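FEZ-1 protein (Fluoribacter gormanii, PDB 5WCK) probably hydrolyses beta-lactam antibiotics, acting as a monomeric class B (subclass B3) metallo-beta-lactamase with two zinc ions in its active site. Local coordinates at residues A[75-78]-A[79-82]; A[101-104]-A[105-109]. The protein carries 2 engineered substitutions. One frame throughout, in Å; residues are numbered along the deposited sequence.

In the fold
Both contacts are local turns on the same side of the chain's centre in this metallo-beta-lactamase fold, one after the other along the chain, with centres about 13 Å apart. Contact 1 joins the short helix 74-77, which supplies D75 and H76 to one zinc ion, to helix 80-87. Contact 2 closes helix 95-103 and leads into the loop before strand 126-128. They meet where A77 CB packs on I101 CD1 at 3.9 Å. Contact 2 binds no metal itself, but residue G105 lies about 8 Å from the side chain of H73, a ligand of the other zinc ion, and about 12 Å from a bound zinc ion; D108 touches H73 as well.

Contact 1. Residues A[75-78]-A[79-82]; sequences DHAA and GSEL. With ZN (zinc ion), chain C.
A type I beta turn from A77 to S80 passes the chain from helix 74-77 into helix 80-87, closed by the bond from S80 N to A77 O at 3.2 Å. The turn directly follows the zinc ligands D75 and H76 of the metallo-beta-lactamase fold. S80 folds its side chain back over the same carbonyl, OG lying 3.2 Å from A77 O. That hydroxyl has its firm partner in S41 OG, with a weaker bond to Y91 OH, joining the start of helix 80-87 to S41, just after strand 35-39, and to Y91 on strand 90-94. Two waters bridge A78 O to the first turn of this helix: one accepts from E81 N, the other from L82 N, and both donate to the carbonyl. At the other end, H76 NE2 binds zinc at 2.1 Å, and H215 completes the site with a bound water. The two carboxylate oxygens of D75 divide the work: OD2 binds the zinc ion at 2.0 Å, while OD1 accepts a hydrogen bond from the zinc-bound water at 2.8 Å.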
loop_
_atom_site.group_PDB
_atom_site.type_symbol
_atom_site.label_atom_id
_atom_site.label_comp_id
_atom_site.label_asym_id
_atom_site.label_seq_id
_atom_site.Cartn_x
_atom_site.Cartn_y
_atom_site.Cartn_z
ATOM N N ASP A 75 2.012 10.369 -0.935
ATOM C CA ASP A 75 1.643 10.006 0.430
ATOM C C ASP A 75 2.109 8.584 0.774
ATOM O O ASP A 75 2.132 8.256 1.951
ATOM C CB ASP A 75 0.150 10.206 0.714
ATOM C CG ASP A 75 -0.816 9.470 -0.194
ATOM O OD1 ASP A 75 -0.509 9.364 -1.391
ATOM O OD2 ASP A 75 -1.904 9.059 0.283
ATOM N N HIS A 76 2.440 7.758 -0.228
ATOM C CA HIS A 76 2.955 6.411 0.017
ATOM C C HIS A 76 4.434 6.261 -0.322
ATOM O O HIS A 76 5.068 5.334 0.201
ATOM C CB HIS A 76 2.096 5.370 -0.725
ATOM C CG HIS A 76 0.657 5.557 -0.408
ATOM N ND1 HIS A 76 0.135 5.266 0.831
ATOM C CD2 HIS A 76 -0.342 6.145 -1.101
ATOM C CE1 HIS A 76 -1.132 5.635 0.870
ATOM N NE2 HIS A 76 -1.471 6.140 -0.300
ATOM N N ALA A 77 4.985 7.150 -1.159
ATOM C CA ALA A 77 6.298 6.926 -1.784
ATOM C C ALA A 77 7.271 8.105 -1.619
ATOM O O ALA A 77 8.405 7.984 -2.070
ATOM C CB ALA A 77 6.127 6.614 -3.244
ATOM N N ALA A 78 6.854 9.232 -1.039
ATOM C CA ALA A 78 7.759 10.424 -1.012
ATOM C C ALA A 78 9.052 10.151 -0.232
ATOM O O ALA A 78 10.108 10.708 -0.573
ATOM C CB ALA A 78 7.054 11.604 -0.418
ATOM N N GLY A 79 8.970 9.321 0.799
ATOM C CA GLY A 79 10.113 9.035 1.697
ATOM C C GLY A 79 11.124 8.048 1.132
ATOM O O GLY A 79 12.100 7.729 1.816
ATOM N N SER A 80 10.920 7.533 -0.085
ATOM C CA SER A 80 11.687 6.374 -0.565
ATOM C C SER A 80 13.173 6.716 -0.731
ATOM O O SER A 80 14.022 5.918 -0.340
ATOM C CB SER A 80 11.108 5.777 -1.801
ATOM O OG SER A 80 9.828 5.184 -1.502
ATOM N N GLU A 81 13.481 7.884 -1.303
ATOM C CA GLU A 81 14.913 8.234 -1.509
ATOM C C GLU A 81 15.643 8.276 -0.157
ATOM O O GLU A 81 16.764 7.747 -0.051
ATOM C CB GLU A 81 15.063 9.531 -2.294
ATOM C CG GLU A 81 16.527 9.901 -2.541
ATOM C CD GLU A 81 17.389 8.880 -3.264
ATOM O OE1 GLU A 81 16.847 7.971 -3.927
ATOM O OE2 GLU A 81 18.646 9.015 -3.187
ATOM N N LEU A 82 15.039 8.904 0.859
ATOM C CA LEU A 82 15.635 8.959 2.196
ATOM C C LEU A 82 15.889 7.552 2.737
ATOM O O LEU A 82 16.943 7.267 3.294
ATOM C CB LEU A 82 14.717 9.708 3.162
ATOM C CG LEU A 82 14.614 11.213 2.948
ATOM C CD1 LEU A 82 13.422 11.747 3.724
ATOM C CD2 LEU A 82 15.910 11.894 3.392
HETATM ZN ZN ZN C . -3.075 7.558 -0.475
HETATM O O HOH W 1 -2.986 8.332 -2.332
HETATM O O HOH W 2 11.529 9.448 -2.861
HETATM O O HOH W 3 12.803 10.716 0.153
#

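Contact 2. Residues A[101-104]-A[105-109]; sequences ILSG and GKSDF
S103 lays its hydroxymethyl group against the backbone of K106 and S107, with CB 3.9 Å from S107 N. A chi1 of 72° tucks OG between its own N and C, facing the N-H of S107, which S103 OG accepts at an N-to-O distance of 3.0 Å; the bond is bent, 144° at the hydrogen. The hydroxyl itself donates a hydrogen bond to the carbonyl S99 O, one turn back in the helix. The hydroxyl of S107 also comes close, OG lying 3.1 Å from S103 OG, and hydrogen-bonds to S99 OG, so both serines reach the same helical residue. Helix 95-103 ends here in a Schellman motif. G104 has positive phi, and its N bonds back to I101 O. G105, also at positive phi, completes a type I' turn from S103 to K106, in which K106 N donates to S103 O at 3.2 Å, nearly straight at 167°. K106 sets CB and CG beside S103 O, CG at 3.5 Å, before its extended chain leads away from the turn. A type I turn follows directly, D108 N bonding to G105 O, and D108 OD1 then accepts the backbone N-H groups of H110 and Y111.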
loop_
_atom_site.group_PDB
_atom_site.type_symbol
_atom_site.label_atom_id
_atom_site.label_comp_id
_atom_site.label_asym_id
_atom_site.label_seq_id
_atom_site.Cartn_x
_atom_site.Cartn_y
_atom_site.Cartn_z
ATOM N N ILE A 101 7.721 7.098 -10.307
ATOM C CA ILE A 101 8.757 7.085 -9.283
ATOM C C ILE A 101 10.038 7.767 -9.807
ATOM O O ILE A 101 10.623 8.593 -9.111
ATOM C CB ILE A 101 8.989 5.649 -8.785
ATOM C CG1 ILE A 101 7.736 5.091 -8.090
ATOM C CG2 ILE A 101 10.210 5.580 -7.876
ATOM C CD1 ILE A 101 7.213 5.950 -6.971
ATOM N N LEU A 102 10.456 7.444 -11.027
ATOM C CA LEU A 102 11.718 8.020 -11.586
ATOM C C LEU A 102 11.585 9.546 -11.750
ATOM O O LEU A 102 12.557 10.285 -11.556
ATOM C CB LEU A 102 12.034 7.377 -12.940
ATOM C CG LEU A 102 12.330 5.881 -12.943
ATOM C CD1 LEU A 102 12.713 5.418 -14.338
ATOM C CD2 LEU A 102 13.396 5.496 -11.940
ATOM N N SER A 103 10.379 10.022 -12.089
ATOM C CA SER A 103 10.133 11.432 -12.382
ATOM C C SER A 103 9.689 12.198 -11.126
ATOM O O SER A 103 9.407 13.406 -11.190
ATOM C CB SER A 103 9.132 11.583 -13.497
ATOM O OG SER A 103 7.818 11.238 -13.070
ATOM N N GLY A 104 9.550 11.519 -9.977
ATOM C CA GLY A 104 9.098 12.190 -8.778
ATOM C C GLY A 104 7.714 12.809 -8.942
ATOM O O GLY A 104 7.421 13.844 -8.338
ATOM N N GLY A 105 6.857 12.202 -9.774
ATOM C CA GLY A 105 5.502 12.674 -9.949
ATOM C C GLY A 105 5.266 13.470 -11.228
ATOM O O GLY A 105 4.116 13.703 -11.620
ATOM N N LYS A 106 6.330 13.876 -11.924
ATOM C CA LYS A 106 6.145 14.760 -13.093
ATOM C C LYS A 106 5.468 14.059 -14.279
ATOM O O LYS A 106 4.877 14.763 -15.128
ATOM C CB LYS A 106 7.486 15.391 -13.468
ATOM C CG LYS A 106 7.966 16.363 -12.409
ATOM C CD LYS A 106 9.230 17.117 -12.776
ATOM C CE LYS A 106 9.591 18.139 -11.722
ATOM N NZ LYS A 106 10.844 18.854 -12.065
ATOM N N SER A 107 5.483 12.712 -14.341
ATOM C CA SER A 107 4.841 11.956 -15.405
ATOM C C SER A 107 3.453 11.417 -15.010
ATOM O O SER A 107 2.858 10.641 -15.747
ATOM C CB SER A 107 5.699 10.831 -15.900
ATOM O OG SER A 107 5.808 9.800 -14.910
ATOM N N ASP A 108 2.943 11.818 -13.849
ATOM C CA ASP A 108 1.671 11.265 -13.356
ATOM C C ASP A 108 0.553 11.615 -14.344
ATOM O O ASP A 108 0.429 12.768 -14.773
ATOM C CB ASP A 108 1.371 11.823 -11.968
ATOM C CG ASP A 108 0.202 11.149 -11.269
ATOM O OD1 ASP A 108 -0.966 11.396 -11.678
ATOM O OD2 ASP A 108 0.483 10.397 -10.318
ATOM N N PHE A 109 -0.283 10.625 -14.685
ATOM C CA PHE A 109 -1.336 10.821 -15.676
ATOM C C PHE A 109 -2.303 11.918 -15.272
ATOM O O PHE A 109 -2.963 12.506 -16.158
ATOM C CB PHE A 109 -2.133 9.538 -15.954
ATOM C CG PHE A 109 -3.191 9.206 -14.921
ATOM C CD1 PHE A 109 -2.885 8.419 -13.823
ATOM C CD2 PHE A 109 -4.498 9.662 -15.071
ATOM C CE1 PHE A 109 -3.860 8.111 -12.884
ATOM C CE2 PHE A 109 -5.466 9.356 -14.126
ATOM C CZ PHE A 109 -5.140 8.575 -13.043
#